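Local coordinates for maternal effect protein oskar (Drosophila melanogaster, PDB 5A4A) that binds RNA through a domain related to SGNH hydrolases and, as a maternal-effect factor, induces the germline and its germ plasm in the fly, at residues L12-D17 with V73-G78. Residues are numbered along the deposited sequence; the frame is centred on the assembly and turned at random.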
ATOM      1  N   LEU A  12     -10.633  13.772   6.641  1.00 17.61           N
ATOM      2  CA  LEU A  12     -11.860  12.986   6.522  1.00 16.12           C
ATOM      3  C   LEU A  12     -12.353  12.916   5.087  1.00 21.87           C
ATOM      4  O   LEU A  12     -13.141  12.036   4.730  1.00 20.96           O
ATOM      5  CB  LEU A  12     -12.953  13.578   7.421  1.00 19.54           C
ATOM      6  CG  LEU A  12     -12.810  13.325   8.924  1.00 24.74           C
ATOM      7  CD1 LEU A  12     -13.660  14.306   9.699  1.00 28.64           C
ATOM      8  CD2 LEU A  12     -13.218  11.913   9.274  1.00 32.86           C
ATOM      9  N   THR A  13     -11.897  13.849   4.266  1.00 18.28           N
ATOM     10  CA  THR A  13     -12.394  13.952   2.903  1.00 17.39           C
ATOM     11  C   THR A  13     -11.268  13.767   1.911  1.00 15.30           C
ATOM     12  O   THR A  13     -10.224  14.404   2.024  1.00 19.89           O
ATOM     13  CB  THR A  13     -13.042  15.322   2.659  1.00 23.20           C
ATOM     14  OG1 THR A  13     -14.157  15.478   3.545  1.00 22.86           O
ATOM     15  CG2 THR A  13     -13.526  15.439   1.212  1.00 22.01           C
ATOM     16  N   ILE A  14     -11.472  12.882   0.944  1.00 15.99           N
ATOM     17  CA  ILE A  14     -10.508  12.765  -0.128  1.00 15.64           C
ATOM     18  C   ILE A  14     -11.174  13.158  -1.435  1.00 20.58           C
ATOM     19  O   ILE A  14     -12.406  13.128  -1.557  1.00 20.56           O
ATOM     20  CB  ILE A  14      -9.856  11.375  -0.177  1.00 18.00           C
ATOM     21  CG1 ILE A  14     -10.903  10.283  -0.423  1.00 15.74           C
ATOM     22  CG2 ILE A  14      -9.105  11.103   1.125  1.00 19.53           C
ATOM     23  CD1 ILE A  14     -10.276   8.904  -0.566  1.00 18.64           C
ATOM     24  N   ASN A  15     -10.354  13.550  -2.400  1.00 18.22           N
ATOM     25  CA  ASN A  15     -10.844  14.081  -3.660  1.00 21.50           C
ATOM     26  C   ASN A  15      -9.867  13.706  -4.760  1.00 19.39           C
ATOM     27  O   ASN A  15      -8.663  13.949  -4.636  1.00 17.37           O
ATOM     28  CB  ASN A  15     -10.964  15.603  -3.550  1.00 25.66           C
ATOM     29  CG  ASN A  15     -11.598  16.246  -4.771  1.00 37.74           C
ATOM     30  OD1 ASN A  15     -11.576  15.698  -5.872  1.00 36.23           O
ATOM     31  ND2 ASN A  15     -12.156  17.434  -4.576  1.00 49.87           N
ATOM     32  N   SER A  16     -10.381  13.123  -5.839  1.00 19.40           N
ATOM     33  CA  SER A  16      -9.522  12.675  -6.932  1.00 20.56           C
ATOM     34  C   SER A  16      -8.776  13.808  -7.649  1.00 21.21           C
ATOM     35  O   SER A  16      -7.835  13.550  -8.392  1.00 20.28           O
ATOM     36  CB  SER A  16     -10.319  11.836  -7.937  1.00 16.88           C
ATOM     37  OG  SER A  16     -11.247  12.637  -8.642  1.00 21.44           O
ATOM     38  N   ASP A  17      -9.184  15.054  -7.425  1.00 20.03           N
ATOM     39  CA  ASP A  17      -8.482  16.191  -8.018  1.00 25.33           C
ATOM     40  C   ASP A  17      -7.052  16.339  -7.501  1.00 26.35           C
ATOM     41  O   ASP A  17      -6.184  16.832  -8.221  1.00 24.45           O
ATOM     42  CB  ASP A  17      -9.245  17.501  -7.782  1.00 27.22           C
ATOM     43  CG  ASP A  17     -10.472  17.630  -8.667  1.00 41.49           C
ATOM     44  OD1 ASP A  17     -10.572  16.888  -9.669  1.00 46.88           O
ATOM     45  OD2 ASP A  17     -11.333  18.482  -8.363  1.00 41.17           O
ATOM     46  N   VAL A  73     -11.785   8.756   7.810  1.00 25.11           N
ATOM     47  CA  VAL A  73     -12.227   9.072   6.462  1.00 25.13           C
ATOM     48  C   VAL A  73     -13.715   8.763   6.341  1.00 23.26           C
ATOM     49  O   VAL A  73     -14.243   7.949   7.096  1.00 24.22           O
ATOM     50  CB  VAL A  73     -11.433   8.286   5.392  1.00 32.25           C
ATOM     51  CG1 VAL A  73     -12.060   6.927   5.150  1.00 32.11           C
ATOM     52  CG2 VAL A  73     -11.368   9.072   4.095  1.00 23.61           C
ATOM     53  N   GLN A  74     -14.383   9.437   5.410  1.00 21.89           N
ATOM     54  CA  GLN A  74     -15.796   9.210   5.153  1.00 26.06           C
ATOM     55  C   GLN A  74     -16.082   9.135   3.654  1.00 29.85           C
ATOM     56  O   GLN A  74     -15.922  10.112   2.925  1.00 27.36           O
ATOM     57  CB  GLN A  74     -16.626  10.319   5.794  1.00 31.80           C
ATOM     58  CG  GLN A  74     -18.105  10.049   5.801  1.00 32.36           C
ATOM     59  CD  GLN A  74     -18.900  11.199   6.386  1.00 37.45           C
ATOM     60  OE1 GLN A  74     -18.429  12.339   6.453  1.00 43.13           O
ATOM     61  NE2 GLN A  74     -20.117  10.903   6.817  1.00 36.15           N
ATOM     62  N   LEU A  75     -16.531   7.962   3.213  1.00 23.58           N
ATOM     63  CA  LEU A  75     -16.755   7.671   1.805  1.00 21.32           C
ATOM     64  C   LEU A  75     -18.101   6.963   1.662  1.00 24.04           C
ATOM     65  O   LEU A  75     -18.561   6.325   2.608  1.00 29.10           O
ATOM     66  CB  LEU A  75     -15.634   6.759   1.300  1.00 20.55           C
ATOM     67  CG  LEU A  75     -14.274   7.434   1.125  1.00 18.88           C
ATOM     68  CD1 LEU A  75     -13.153   6.396   1.073  1.00 22.77           C
ATOM     69  CD2 LEU A  75     -14.311   8.258  -0.145  1.00 20.56           C
ATOM     70  N   PRO A  76     -18.740   7.075   0.483  1.00 23.21           N
ATOM     71  CA  PRO A  76     -20.043   6.450   0.214  1.00 26.74           C
ATOM     72  C   PRO A  76     -20.006   4.927   0.364  1.00 24.76           C
ATOM     73  O   PRO A  76     -18.981   4.318   0.049  1.00 22.34           O
ATOM     74  CB  PRO A  76     -20.307   6.812  -1.253  1.00 22.64           C
ATOM     75  CG  PRO A  76     -19.480   8.021  -1.510  1.00 25.67           C
ATOM     76  CD  PRO A  76     -18.260   7.874  -0.661  1.00 26.90           C
ATOM     77  N   GLU A  77     -21.095   4.321   0.831  1.00 24.17           N
ATOM     78  CA  GLU A  77     -21.148   2.868   0.923  1.00 25.08           C
ATOM     79  C   GLU A  77     -20.881   2.274  -0.451  1.00 21.16           C
ATOM     80  O   GLU A  77     -21.276   2.838  -1.477  1.00 25.96           O
ATOM     81  CB  GLU A  77     -22.492   2.373   1.481  1.00 30.91           C
ATOM     82  CG  GLU A  77     -23.693   2.660   0.597  1.00 29.24           C
ATOM     83  CD  GLU A  77     -24.969   2.001   1.105  1.00 34.26           C
ATOM     84  OE1 GLU A  77     -24.981   0.755   1.252  1.00 38.04           O
ATOM     85  OE2 GLU A  77     -25.956   2.731   1.351  1.00 24.20           O
ATOM     86  N   GLY A  78     -20.172   1.154  -0.468  1.00 22.87           N
ATOM     87  CA  GLY A  78     -19.831   0.485  -1.707  1.00 21.91           C
ATOM     88  C   GLY A  78     -18.593   1.022  -2.404  1.00 15.41           C
ATOM     89  O   GLY A  78     -18.203   0.501  -3.448  1.00 20.72           O
TER
HETATM   90  O   HOH W   1     -15.920  12.893   3.929  1.00 37.43           O
HETATM   91  O   HOH W   2     -14.203  11.821   0.914  1.00 22.15           O
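The side chains of Ile-14 and Leu-75 cross at about a right angle, the CD2 methyl of Leu-75 resting on the CG1 branch of Ile-14, with CG1 4.0 Å from CD2, and the Ile-14 CD1 methyl reaches both methyls of the leucine. Ile-14 has CG1 between its backbone N and carbonyl carbon (chi1 61°), which sends that branch across to Leu-75 and leaves CG2 on the Val-73 side, 4.3 Å from Val-73 CG2. That valine methyl also sits against a carbonyl, 3.5 Å from Leu-12 O. Leu-12 itself lays CD2 alongside the Val-73 backbone, 3.8 Å from Val-73 N. Its carbonyl O carries the direct polar link, accepting Gln-74 N at 3.0 Å, with the donor in the carbonyl plane and an N-H...O angle of 148°. In the SGNH-type fold of the OSK domain, this joins the N-terminal loop leading to strand 21-22 with the loop that connects helix 63-71 to strand 80-84, at the surface of the molecule. Leu-56 of strand 56-58 touches both Ile-14 and Val-73, tying the small apolar cluster to the sheet. Where the two backbones draw apart, water fills in. One molecule donates to both Leu-12 O and Gln-74 O, giving the leucine carbonyl a second partner; another accepts from Ile-14 N at 2.9 Å and donates to the same Gln-74 O, which is thus gripped by two waters. Further along, the 12-17 segment turns away in an Asx turn, Asn-15 OD1 accepting Asp-17 N at 2.9 Å.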